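Local coordinates for Ro sixty-related protein, RSR (Deinococcus radiodurans, PDB 2NVO) that binds several small RNAs that accumulate during recovery from ultraviolet irradiation and contributes to the resistance of the bacterium to this radiation, at residues A368-S372 with G373-C377; V516-D519 with A520-N524; L418-T421 with P422-L426; L397-L400 with R401-D405; G311-H314 with P315-L319. One frame throughout, in Å; residues are numbered along the deposited sequence.

All five contacts are local, each between neighbouring stretches of chain, and four lie in the VWFA-like domain. Contact 1 supplies two serine ligands to a calcium ion at the end of strand 364-369; contact 4 closes helix 388-402, which follows that strand. Contact 3 lies beside contact 4 and receives the guanidinium of Arg401, while Leu418 packs on Leu369 of contact 1. Contacts 2 and 5 mix capping bonds with ring packing and touch each other, bringing the TROVE helix 315-326 against the VWFA-like domain. Contact 1 is mainly buried, though Gly373 is exposed; the other four are partly buried, and contact 4 has no exposed residue among those that touch.

Contact 1 of 5, residues A368-S372 with G373-C377; sequences ALDVS and GSMTC. With CA (calcium ion), chain B.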
loop_
_atom_site.group_PDB
_atom_site.type_symbol
_atom_site.label_atom_id
_atom_site.label_comp_id
_atom_site.label_asym_id
_atom_site.label_seq_id
_atom_site.Cartn_x
_atom_site.Cartn_y
_atom_site.Cartn_z
ATOM N N ALA A 368 -22.517 -2.342 -7.120
ATOM C CA ALA A 368 -23.136 -1.967 -8.383
ATOM C C ALA A 368 -21.995 -1.779 -9.401
ATOM O O ALA A 368 -21.174 -0.883 -9.255
ATOM C CB ALA A 368 -23.911 -0.699 -8.197
ATOM N N LEU A 369 -21.951 -2.668 -10.382
ATOM C CA LEU A 369 -20.898 -2.719 -11.376
ATOM C C LEU A 369 -21.332 -2.052 -12.672
ATOM O O LEU A 369 -22.395 -2.340 -13.208
ATOM C CB LEU A 369 -20.551 -4.178 -11.687
ATOM C CG LEU A 369 -19.560 -4.920 -10.807
ATOM C CD1 LEU A 369 -19.682 -4.501 -9.345
ATOM C CD2 LEU A 369 -19.648 -6.425 -10.991
ATOM N N ASP A 370 -20.486 -1.153 -13.148
ATOM C CA ASP A 370 -20.519 -0.689 -14.525
ATOM C C ASP A 370 -20.272 -1.928 -15.396
ATOM O O ASP A 370 -19.287 -2.654 -15.206
ATOM C CB ASP A 370 -19.411 0.375 -14.703
ATOM C CG ASP A 370 -19.508 1.129 -16.040
ATOM O OD1 ASP A 370 -19.812 0.490 -17.058
ATOM O OD2 ASP A 370 -19.264 2.353 -16.054
ATOM N N VAL A 371 -21.173 -2.202 -16.331
ATOM C CA VAL A 371 -21.064 -3.394 -17.177
ATOM C C VAL A 371 -20.897 -3.050 -18.661
ATOM O O VAL A 371 -21.057 -3.909 -19.516
ATOM C CB VAL A 371 -22.313 -4.333 -17.018
ATOM C CG1 VAL A 371 -22.391 -4.890 -15.596
ATOM C CG2 VAL A 371 -23.598 -3.598 -17.383
ATOM N N SER A 372 -20.590 -1.796 -18.955
ATOM C CA SER A 372 -20.456 -1.363 -20.344
ATOM C C SER A 372 -19.113 -1.793 -20.926
ATOM O O SER A 372 -18.201 -2.182 -20.184
ATOM C CB SER A 372 -20.601 0.149 -20.429
ATOM O OG SER A 372 -19.585 0.790 -19.681
ATOM N N GLY A 373 -18.995 -1.702 -22.256
ATOM C CA GLY A 373 -17.839 -2.222 -22.965
ATOM C C GLY A 373 -16.483 -1.637 -22.607
ATOM O O GLY A 373 -15.460 -2.341 -22.666
ATOM N N SER A 374 -16.450 -0.361 -22.242
ATOM C CA SER A 374 -15.170 0.258 -21.922
ATOM C C SER A 374 -14.534 -0.377 -20.672
ATOM O O SER A 374 -13.334 -0.265 -20.468
ATOM C CB SER A 374 -15.308 1.768 -21.748
ATOM O OG SER A 374 -16.088 2.073 -20.599
ATOM N N MET A 375 -15.342 -1.074 -19.868
ATOM C CA MET A 375 -14.807 -1.766 -18.682
ATOM C C MET A 375 -13.783 -2.831 -19.095
ATOM O O MET A 375 -12.990 -3.273 -18.283
ATOM C CB MET A 375 -15.943 -2.388 -17.839
ATOM C CG MET A 375 -16.829 -1.341 -17.139
ATOM S SD MET A 375 -15.996 -0.332 -15.908
ATOM C CE MET A 375 -15.878 -1.490 -14.506
ATOM N N THR A 376 -13.830 -3.255 -20.359
ATOM C CA THR A 376 -12.855 -4.228 -20.873
ATOM C C THR A 376 -11.541 -3.572 -21.360
ATOM O O THR A 376 -10.631 -4.267 -21.836
ATOM C CB THR A 376 -13.446 -5.132 -21.991
ATOM O OG1 THR A 376 -13.657 -4.360 -23.184
ATOM C CG2 THR A 376 -14.755 -5.755 -21.535
ATOM N N CYS A 377 -11.428 -2.254 -21.204
ATOM C CA CYS A 377 -10.211 -1.542 -21.620
ATOM C C CYS A 377 -9.456 -0.998 -20.424
ATOM O O CYS A 377 -10.067 -0.505 -19.486
ATOM C CB CYS A 377 -10.548 -0.371 -22.576
ATOM S SG CYS A 377 -9.105 0.693 -23.029
HETATM CA CA CA B . -18.433 2.984 -20.357
HETATM O O HOH W 1 -17.715 3.042 -18.018
HETATM O O HOH W 2 -20.737 3.756 -19.901
#
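Met375 folds back over Asp370, and its side chain can be followed outward from the backbone. CB lies 3.3 Å from Ser372 O, the same oxygen that accepts the hydrogen bond of Met375 N at 3.1 Å. CG is set between two carbonyl groups, 3.4 Å from Asp370 O and near Ser372 O, and also faces the carboxylate oxygen OD1 of Asp370. Bends at chi2 (-64°) and chi3 (-77°) curl the chain, bringing SD to 3.7 Å from Asp370 CB and returning the terminal CE towards Asp370 O. The thioether thus covers one side of the aspartate, whose carboxylate oxygens take their hydrogen bonds from other groups. This is the Asp-x-Ser-x-Ser sequence of a MIDAS-like motif, at the C-terminal end of strand 364-369 in the VWFA-like domain. Asp370 is not bonded directly to the calcium ion: Asp370 OD2 accepts from a metal-bound water at 2.6 Å and is also hydrogen-bonded to Thr441 and Thr464. OD1 receives Ser372 N in an Asx turn and, through its syn lone pair, Ser372 OG at 2.6 Å, which positions that hydroxyl for the metal. Calcium is bound by Ser372 OG at 2.6 Å and Ser374 OG at 2.5 Å, together with two waters and Glu467. Ser374 OG is additionally hydrogen-bonded to Asp465.

Contact 2 of 5, residues V516-D519 with A520-N524; sequences VGFD and AAAPN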
loop_
_atom_site.group_PDB
_atom_site.type_symbol
_atom_site.label_atom_id
_atom_site.label_comp_id
_atom_site.label_asym_id
_atom_site.label_seq_id
_atom_site.Cartn_x
_atom_site.Cartn_y
_atom_site.Cartn_z
ATOM N N VAL A 516 -9.977 7.049 -6.261
ATOM C CA VAL A 516 -9.570 7.477 -7.590
ATOM C C VAL A 516 -8.384 6.611 -8.009
ATOM O O VAL A 516 -7.305 6.700 -7.435
ATOM C CB VAL A 516 -9.158 8.963 -7.578
ATOM C CG1 VAL A 516 -8.815 9.443 -8.999
ATOM C CG2 VAL A 516 -10.278 9.807 -6.992
ATOM N N GLY A 517 -8.596 5.773 -9.009
ATOM C CA GLY A 517 -7.621 4.765 -9.378
ATOM C C GLY A 517 -7.736 3.560 -8.468
ATOM O O GLY A 517 -8.742 3.364 -7.772
ATOM N N PHE A 518 -6.712 2.722 -8.491
ATOM C CA PHE A 518 -6.675 1.567 -7.621
ATOM C C PHE A 518 -5.232 1.202 -7.389
ATOM O O PHE A 518 -4.363 1.547 -8.186
ATOM C CB PHE A 518 -7.419 0.374 -8.231
ATOM C CG PHE A 518 -8.221 -0.422 -7.231
ATOM C CD1 PHE A 518 -9.246 0.172 -6.527
ATOM C CD2 PHE A 518 -7.973 -1.775 -7.018
ATOM C CE1 PHE A 518 -10.005 -0.552 -5.602
ATOM C CE2 PHE A 518 -8.743 -2.517 -6.102
ATOM C CZ PHE A 518 -9.757 -1.900 -5.399
ATOM N N ASP A 519 -4.995 0.514 -6.284
ATOM C CA ASP A 519 -3.695 -0.058 -5.978
ATOM C C ASP A 519 -3.886 -1.062 -4.855
ATOM O O ASP A 519 -5.016 -1.312 -4.416
ATOM C CB ASP A 519 -2.651 1.020 -5.615
ATOM C CG ASP A 519 -3.031 1.852 -4.388
ATOM O OD1 ASP A 519 -3.864 1.414 -3.576
ATOM O OD2 ASP A 519 -2.479 2.968 -4.229
ATOM N N ALA A 520 -2.779 -1.622 -4.395
ATOM C CA ALA A 520 -2.795 -2.671 -3.401
ATOM C C ALA A 520 -3.383 -2.233 -2.060
ATOM O O ALA A 520 -3.922 -3.049 -1.332
ATOM C CB ALA A 520 -1.379 -3.241 -3.218
ATOM N N ALA A 521 -3.288 -0.946 -1.742
ATOM C CA ALA A 521 -3.810 -0.439 -0.477
ATOM C C ALA A 521 -5.321 -0.151 -0.496
ATOM O O ALA A 521 -5.945 0.022 0.554
ATOM C CB ALA A 521 -3.044 0.809 -0.059
ATOM N N ALA A 522 -5.904 -0.086 -1.689
ATOM C CA ALA A 522 -7.277 0.386 -1.809
ATOM C C ALA A 522 -8.291 -0.508 -1.087
ATOM O O ALA A 522 -9.159 0.009 -0.405
ATOM C CB ALA A 522 -7.666 0.586 -3.278
ATOM N N PRO A 523 -8.182 -1.842 -1.229
ATOM C CA PRO A 523 -9.172 -2.715 -0.579
ATOM C C PRO A 523 -9.221 -2.565 0.930
ATOM O O PRO A 523 -10.310 -2.510 1.501
ATOM C CB PRO A 523 -8.690 -4.115 -0.954
ATOM C CG PRO A 523 -8.061 -3.904 -2.299
ATOM C CD PRO A 523 -7.330 -2.603 -2.163
ATOM N N ASN A 524 -8.063 -2.481 1.568
ATOM C CA ASN A 524 -8.028 -2.305 3.018
ATOM C C ASN A 524 -8.587 -0.946 3.465
ATOM O O ASN A 524 -9.245 -0.826 4.504
ATOM C CB ASN A 524 -6.605 -2.531 3.533
ATOM C CG ASN A 524 -6.214 -4.004 3.519
ATOM O OD1 ASN A 524 -5.043 -4.355 3.672
ATOM N ND2 ASN A 524 -7.196 -4.869 3.344
#
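Chi1 of Asp519 (60°) sets CG between the backbone N and the carbonyl carbon, carrying OD1 forward over the turn that follows, while chi1 of Phe518 (-141°) turns its ring to Ala522 and Pro523. Asp519 OD1 lies 3.0 Å from Ala521 N, a weak, bent capping bond, and 3.7 Å from the methyl CB of Ala521. The main chain makes the straighter link: Ala522 N donates to Asp519 O at 3.1 Å, closing a type I turn, although the N-H comes from well above the carbonyl plane.

The Phe518 ring receives Ala522 CB over one face. This methyl stands 3.8 Å from the ring centroid in a CH-pi contact, offset towards the rim, with CE1 its nearest ring atom. Pro523 CG approaches the ring obliquely and lies 4.1 Å from Phe518 CZ. Beyond the turn, Leu316 of helix 315-326 touches both Phe518 and Pro523. Asp519 instead adjoins Phe57 and Ala59 of the outermost strand 56-59. The arrangement is a type I turn with an aspartate capping bond, joining parallel strand 512-517 to helix 522-530 of the VWFA-like domain.

Contact 3 of 5, residues L418-T421 with P422-L426; sequences LGIT and PRDTL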
loop_
_atom_site.group_PDB
_atom_site.type_symbol
_atom_site.label_atom_id
_atom_site.label_comp_id
_atom_site.label_asym_id
_atom_site.label_seq_id
_atom_site.Cartn_x
_atom_site.Cartn_y
_atom_site.Cartn_z
ATOM N N LEU A 418 -26.716 -9.167 -11.275
ATOM C CA LEU A 418 -25.807 -9.763 -12.247
ATOM C C LEU A 418 -25.797 -11.272 -12.062
ATOM O O LEU A 418 -25.380 -12.018 -12.942
ATOM C CB LEU A 418 -24.386 -9.186 -12.092
ATOM C CG LEU A 418 -23.943 -8.020 -12.985
ATOM C CD1 LEU A 418 -25.091 -7.187 -13.550
ATOM C CD2 LEU A 418 -22.864 -7.131 -12.335
ATOM N N GLY A 419 -26.277 -11.727 -10.911
ATOM C CA GLY A 419 -26.342 -13.153 -10.645
ATOM C C GLY A 419 -24.980 -13.782 -10.430
ATOM O O GLY A 419 -24.801 -14.980 -10.627
ATOM N N ILE A 420 -24.002 -12.974 -10.030
ATOM C CA ILE A 420 -22.716 -13.520 -9.633
ATOM C C ILE A 420 -22.831 -14.140 -8.249
ATOM O O ILE A 420 -23.411 -13.552 -7.346
ATOM C CB ILE A 420 -21.616 -12.451 -9.609
ATOM C CG1 ILE A 420 -21.443 -11.859 -11.009
ATOM C CG2 ILE A 420 -20.306 -13.054 -9.131
ATOM C CD1 ILE A 420 -20.864 -10.468 -11.008
ATOM N N THR A 421 -22.260 -15.327 -8.077
ATOM C CA THR A 421 -22.298 -15.995 -6.775
ATOM C C THR A 421 -20.910 -16.447 -6.366
ATOM O O THR A 421 -19.966 -16.397 -7.177
ATOM C CB THR A 421 -23.244 -17.218 -6.799
ATOM O OG1 THR A 421 -22.574 -18.326 -7.402
ATOM C CG2 THR A 421 -24.503 -16.895 -7.586
ATOM N N PRO A 422 -20.775 -16.896 -5.107
ATOM C CA PRO A 422 -19.501 -17.375 -4.587
ATOM C C PRO A 422 -19.029 -18.601 -5.349
ATOM O O PRO A 422 -17.859 -18.969 -5.229
ATOM C CB PRO A 422 -19.828 -17.747 -3.138
ATOM C CG PRO A 422 -21.122 -17.088 -2.836
ATOM C CD PRO A 422 -21.856 -17.058 -4.115
ATOM N N ARG A 423 -19.907 -19.212 -6.136
ATOM C CA ARG A 423 -19.527 -20.378 -6.934
ATOM C C ARG A 423 -18.897 -20.001 -8.270
ATOM O O ARG A 423 -18.311 -20.840 -8.951
ATOM C CB ARG A 423 -20.726 -21.303 -7.157
ATOM C CG ARG A 423 -20.992 -22.237 -5.980
ATOM C CD ARG A 423 -22.425 -22.748 -5.948
ATOM N NE ARG A 423 -23.339 -21.735 -5.431
ATOM C CZ ARG A 423 -24.200 -21.063 -6.184
ATOM N NH1 ARG A 423 -24.264 -21.311 -7.489
ATOM N NH2 ARG A 423 -24.990 -20.152 -5.633
ATOM N N ASP A 424 -19.024 -18.739 -8.648
ATOM C CA ASP A 424 -18.465 -18.276 -9.909
ATOM C C ASP A 424 -16.941 -18.301 -9.867
ATOM O O ASP A 424 -16.331 -18.267 -8.801
ATOM C CB ASP A 424 -18.958 -16.848 -10.212
ATOM C CG ASP A 424 -20.290 -16.823 -10.945
ATOM O OD1 ASP A 424 -20.333 -17.173 -12.139
ATOM O OD2 ASP A 424 -21.305 -16.426 -10.339
ATOM N N THR A 425 -16.328 -18.382 -11.039
ATOM C CA THR A 425 -14.905 -18.109 -11.169
ATOM C C THR A 425 -14.711 -16.643 -11.570
ATOM O O THR A 425 -15.664 -15.949 -11.899
ATOM C CB THR A 425 -14.305 -18.908 -12.302
ATOM O OG1 THR A 425 -15.111 -18.721 -13.469
ATOM C CG2 THR A 425 -14.233 -20.389 -11.949
ATOM N N LEU A 426 -13.461 -16.199 -11.567
ATOM C CA LEU A 426 -13.129 -14.853 -12.006
ATOM C C LEU A 426 -13.654 -14.669 -13.421
ATOM O O LEU A 426 -14.291 -13.680 -13.741
ATOM C CB LEU A 426 -11.613 -14.648 -11.963
ATOM C CG LEU A 426 -11.154 -13.264 -12.443
ATOM C CD1 LEU A 426 -11.872 -12.143 -11.644
ATOM C CD2 LEU A 426 -9.642 -13.124 -12.359
#
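Residues Thr421 to Asp424 make a type I beta turn, closed by the hydrogen bond from Asp424 N to Thr421 O at 2.9 Å. The turn belongs to the connection from edge strand 415-417 of the VWFA-like domain to helix 426-432, and Thr425 takes the N-cap position of that helix. A second bond spans the same four residues in the reverse sense: Thr421 N donates almost straight (168°) to Asp424 OD2 at 2.7 Å, on the anti lone pair of the carboxylate. Backbone and side chain of Asp424 therefore both hold Thr421. The other carboxylate oxygen, OD1, forms a salt bridge with Lys432 and accepts a hydrogen bond from Ser428, tying the turn to the helix that follows.

Ile420 crosses the Asp424 side chain at about a right angle, its CG2 branch 3.7 Å from OD2. Farther out, the isoleucine packs on Leu397 and Leu400 of helix 388-402. The chi1 of Thr421 (80°) leaves OG1 facing forward along the turn, where it accepts from Arg423 N at 3.1 Å. The arginine bends back at chi3 (-78°) to lay its guanidinium across the threonine. One face of that flat group meets the hydroxyl off-centre, with Arg423 CZ 3.4 Å from Thr421 OG1.

Contact 4 of 5, residues L397-L400 with R401-D405; sequences LIAL and RTEPD
The last turn of helix 388-402 runs through these residues with regular i to i+4 bonds from Arg401 N to Leu397 O and from Glu403 N to Ala399 O, both 2.9 Å, and Glu403 is the first residue to leave helical geometry. Ala399 O is gripped twice: Glu403 N reaches it in the carbonyl plane, whereas Thr402 N, at 3.1 Å, comes from above that plane.

Thr402 adds a side-chain bond to the helix end. With chi1 at 67°, its OG1 turns back along the helix and donates to Ile398 O at 2.6 Å from above the carbonyl plane, while the hydroxyl also lies 3.8 Å from Ile398 CG2. The two side chains run side by side. Arg401 and Leu397 do likewise: the arginine is extended from CG to NE, and its NH2 passes 4.0 Å from Leu397 CD2. Arg401 NE finds its hydrogen-bond partner at Pro422 O, and its guanidinium makes a cation-pi contact with Phe355. Beyond the helix end, one water donates to both Leu400 O and Glu403 O, bridging the final turn and the departing chain. Glu403 bends at chi2, its CG 4.3 Å from Ala399 CB, and its carboxylate accepts from the backbone N atoms of Ala361 and Thr363.

This helix is the crossover of a beta-alpha-beta unit linking strands 364-369 and 405-411; Ala399 packs on Leu367 and Ala406, and Leu400 on Ala406 and Thr408.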
loop_
_atom_site.group_PDB
_atom_site.type_symbol
_atom_site.label_atom_id
_atom_site.label_comp_id
_atom_site.label_asym_id
_atom_site.label_seq_id
_atom_site.Cartn_x
_atom_site.Cartn_y
_atom_site.Cartn_z
ATOM N N LEU A 397 -16.349 -11.125 -6.221
ATOM C CA LEU A 397 -16.109 -12.455 -5.665
ATOM C C LEU A 397 -15.639 -12.385 -4.214
ATOM O O LEU A 397 -16.133 -13.138 -3.344
ATOM C CB LEU A 397 -15.112 -13.230 -6.504
ATOM C CG LEU A 397 -15.651 -13.676 -7.855
ATOM C CD1 LEU A 397 -14.527 -14.336 -8.619
ATOM C CD2 LEU A 397 -16.875 -14.631 -7.680
ATOM N N ILE A 398 -14.700 -11.486 -3.952
ATOM C CA ILE A 398 -14.246 -11.235 -2.579
ATOM C C ILE A 398 -15.375 -10.885 -1.616
ATOM O O ILE A 398 -15.474 -11.480 -0.536
ATOM C CB ILE A 398 -13.161 -10.146 -2.520
ATOM C CG1 ILE A 398 -11.865 -10.683 -3.128
ATOM C CG2 ILE A 398 -12.915 -9.718 -1.078
ATOM C CD1 ILE A 398 -10.690 -9.689 -3.152
ATOM N N ALA A 399 -16.205 -9.908 -1.985
ATOM C CA ALA A 399 -17.357 -9.534 -1.162
ATOM C C ALA A 399 -18.300 -10.722 -0.951
ATOM O O ALA A 399 -18.634 -11.062 0.189
ATOM C CB ALA A 399 -18.104 -8.364 -1.767
ATOM N N LEU A 400 -18.704 -11.355 -2.051
ATOM C CA LEU A 400 -19.609 -12.493 -1.993
ATOM C C LEU A 400 -19.103 -13.598 -1.070
ATOM O O LEU A 400 -19.883 -14.203 -0.346
ATOM C CB LEU A 400 -19.897 -13.019 -3.396
ATOM C CG LEU A 400 -20.820 -12.069 -4.170
ATOM C CD1 LEU A 400 -20.721 -12.271 -5.670
ATOM C CD2 LEU A 400 -22.275 -12.195 -3.691
ATOM N N ARG A 401 -17.797 -13.831 -1.074
ATOM C CA ARG A 401 -17.212 -14.907 -0.290
ATOM C C ARG A 401 -16.839 -14.527 1.150
ATOM O O ARG A 401 -16.613 -15.409 1.966
ATOM C CB ARG A 401 -15.990 -15.502 -1.014
ATOM C CG ARG A 401 -16.365 -16.281 -2.273
ATOM C CD ARG A 401 -15.176 -17.000 -2.917
ATOM N NE ARG A 401 -15.531 -17.439 -4.271
ATOM C CZ ARG A 401 -14.670 -17.687 -5.254
ATOM N NH1 ARG A 401 -13.366 -17.555 -5.048
ATOM N NH2 ARG A 401 -15.116 -18.056 -6.456
ATOM N N THR A 402 -16.783 -13.240 1.480
ATOM C CA THR A 402 -16.194 -12.833 2.762
ATOM C C THR A 402 -17.060 -11.938 3.628
ATOM O O THR A 402 -16.820 -11.829 4.832
ATOM C CB THR A 402 -14.821 -12.127 2.611
ATOM O OG1 THR A 402 -14.991 -10.860 1.954
ATOM C CG2 THR A 402 -13.849 -12.988 1.853
ATOM N N GLU A 403 -18.044 -11.279 3.029
ATOM C CA GLU A 403 -18.908 -10.381 3.777
ATOM C C GLU A 403 -20.181 -11.123 4.195
ATOM O O GLU A 403 -20.555 -12.105 3.556
ATOM C CB GLU A 403 -19.256 -9.142 2.949
ATOM C CG GLU A 403 -18.054 -8.264 2.573
ATOM C CD GLU A 403 -17.414 -7.580 3.780
ATOM O OE1 GLU A 403 -18.081 -7.505 4.839
ATOM O OE2 GLU A 403 -16.251 -7.098 3.662
ATOM N N PRO A 404 -20.836 -10.654 5.271
ATOM C CA PRO A 404 -22.064 -11.260 5.817
ATOM C C PRO A 404 -23.097 -11.375 4.725
ATOM O O PRO A 404 -23.817 -12.368 4.603
ATOM C CB PRO A 404 -22.559 -10.224 6.828
ATOM C CG PRO A 404 -21.402 -9.387 7.148
ATOM C CD PRO A 404 -20.374 -9.505 6.064
ATOM N N ASP A 405 -23.173 -10.322 3.924
ATOM C CA ASP A 405 -24.062 -10.344 2.794
ATOM C C ASP A 405 -23.497 -9.476 1.688
ATOM O O ASP A 405 -22.784 -8.502 1.928
ATOM C CB ASP A 405 -25.442 -9.847 3.200
ATOM C CG ASP A 405 -26.554 -10.503 2.406
ATOM O OD1 ASP A 405 -27.726 -10.161 2.672
ATOM O OD2 ASP A 405 -26.270 -11.358 1.530
HETATM O O HOH W 3 -21.748 -12.893 1.163
#

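Contact 5 of 5, residues G311-H314 with P315-L319; sequences GRIH and PLDAL
Two side-chain hydrogen bonds cap the helix start: Asp317 OD2 accepts from His314 N, and His314 ND1 accepts from Leu316 N. The first, at 2.9 Å between His314 N and Asp317 OD2, is nearly straight (168°) and reaches the oxygen from above the carboxylate plane. In the second, Leu316 N lies 3.1 Å from His314 ND1, a little out of the ring plane. Accepting at ND1 is consistent with the proton lying on NE2. Chi1 of His314 (-171°) extends the ring forward beside the first turn, within range of this amide. The backbone adds weaker ties, since His314 O receives weak bonds from Asp317 N and Ala318 N.

Ring packing forms the second group. Pro315 CD sits over one face of the imidazole, 3.4 Å from its centroid and displaced towards the rim, a CH-pi contact between successive residues. Leu316 runs alongside the histidine, its CG 3.8 Å from His314 CE1.

Apolar contact is made by Ile313, whose CG2 branch rests 3.7 Å from Asp317 CB. Across the domain boundary, Pro523 of helix 522-530 touches His314, and Ile398 of helix 388-402 meets His314 and Pro315. Just before, Arg312, with positive phi, ends helix 305-310 in a Schellman motif; His314 then opens helix 315-326 of the TROVE domain as N-cap, forming a capping box with Asp317.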
loop_
_atom_site.group_PDB
_atom_site.type_symbol
_atom_site.label_atom_id
_atom_site.label_comp_id
_atom_site.label_asym_id
_atom_site.label_seq_id
_atom_site.Cartn_x
_atom_site.Cartn_y
_atom_site.Cartn_z
ATOM N N GLY A 311 1.991 -14.154 5.174
ATOM C CA GLY A 311 2.384 -13.065 4.302
ATOM C C GLY A 311 1.216 -12.145 3.988
ATOM O O GLY A 311 1.384 -11.123 3.317
ATOM N N ARG A 312 0.027 -12.515 4.457
ATOM C CA ARG A 312 -1.163 -11.692 4.254
ATOM C C ARG A 312 -1.383 -11.341 2.778
ATOM O O ARG A 312 -1.667 -10.191 2.437
ATOM C CB ARG A 312 -1.067 -10.409 5.090
ATOM C CG ARG A 312 -0.952 -10.658 6.593
ATOM C CD ARG A 312 -1.310 -9.415 7.401
ATOM N NE ARG A 312 -0.143 -8.630 7.808
ATOM C CZ ARG A 312 0.357 -7.605 7.121
ATOM N NH1 ARG A 312 -0.192 -7.232 5.970
ATOM N NH2 ARG A 312 1.415 -6.952 7.584
ATOM N N ILE A 313 -1.247 -12.339 1.910
ATOM C CA ILE A 313 -1.418 -12.129 0.475
ATOM C C ILE A 313 -2.889 -11.936 0.143
ATOM O O ILE A 313 -3.737 -12.759 0.503
ATOM C CB ILE A 313 -0.833 -13.297 -0.361
ATOM C CG1 ILE A 313 0.651 -13.500 -0.028
ATOM C CG2 ILE A 313 -0.992 -13.034 -1.848
ATOM C CD1 ILE A 313 1.457 -12.236 -0.026
ATOM N N HIS A 314 -3.188 -10.822 -0.518
ATOM C CA HIS A 314 -4.546 -10.502 -0.902
ATOM C C HIS A 314 -4.771 -11.176 -2.246
ATOM O O HIS A 314 -3.830 -11.345 -3.001
ATOM C CB HIS A 314 -4.690 -8.990 -1.025
ATOM C CG HIS A 314 -6.100 -8.527 -1.201
ATOM N ND1 HIS A 314 -6.714 -8.476 -2.432
ATOM C CD2 HIS A 314 -7.013 -8.090 -0.302
ATOM C CE1 HIS A 314 -7.943 -8.012 -2.286
ATOM N NE2 HIS A 314 -8.151 -7.780 -1.005
ATOM N N PRO A 315 -6.008 -11.589 -2.538
ATOM C CA PRO A 315 -6.237 -12.228 -3.835
ATOM C C PRO A 315 -5.750 -11.366 -5.022
ATOM O O PRO A 315 -5.193 -11.912 -5.963
ATOM C CB PRO A 315 -7.757 -12.439 -3.859
ATOM C CG PRO A 315 -8.148 -12.498 -2.408
ATOM C CD PRO A 315 -7.226 -11.535 -1.712
ATOM N N LEU A 316 -5.948 -10.050 -4.963
ATOM C CA LEU A 316 -5.450 -9.142 -6.005
ATOM C C LEU A 316 -3.918 -9.133 -6.124
ATOM O O LEU A 316 -3.373 -8.844 -7.190
ATOM C CB LEU A 316 -5.965 -7.723 -5.765
ATOM C CG LEU A 316 -7.452 -7.560 -6.043
ATOM C CD1 LEU A 316 -7.883 -6.133 -5.718
ATOM C CD2 LEU A 316 -7.730 -7.905 -7.504
ATOM N N ASP A 317 -3.227 -9.415 -5.030
ATOM C CA ASP A 317 -1.778 -9.583 -5.066
ATOM C C ASP A 317 -1.426 -10.758 -5.962
ATOM O O ASP A 317 -0.493 -10.684 -6.753
ATOM C CB ASP A 317 -1.221 -9.856 -3.668
ATOM C CG ASP A 317 -1.260 -8.640 -2.769
ATOM O OD1 ASP A 317 -1.256 -7.507 -3.305
ATOM O OD2 ASP A 317 -1.283 -8.818 -1.519
ATOM N N ALA A 318 -2.182 -11.850 -5.839
ATOM C CA ALA A 318 -1.917 -13.011 -6.656
ATOM C C ALA A 318 -2.336 -12.744 -8.096
ATOM O O ALA A 318 -1.658 -13.159 -9.021
ATOM C CB ALA A 318 -2.634 -14.257 -6.091
ATOM N N LEU A 319 -3.461 -12.055 -8.281
ATOM C CA LEU A 319 -3.912 -11.751 -9.636
ATOM C C LEU A 319 -2.865 -10.871 -10.330
ATOM O O LEU A 319 -2.496 -11.143 -11.453
ATOM C CB LEU A 319 -5.299 -11.086 -9.645
ATOM C CG LEU A 319 -5.887 -10.818 -11.042
ATOM C CD1 LEU A 319 -5.800 -12.041 -11.962
ATOM C CD2 LEU A 319 -7.348 -10.304 -10.944
#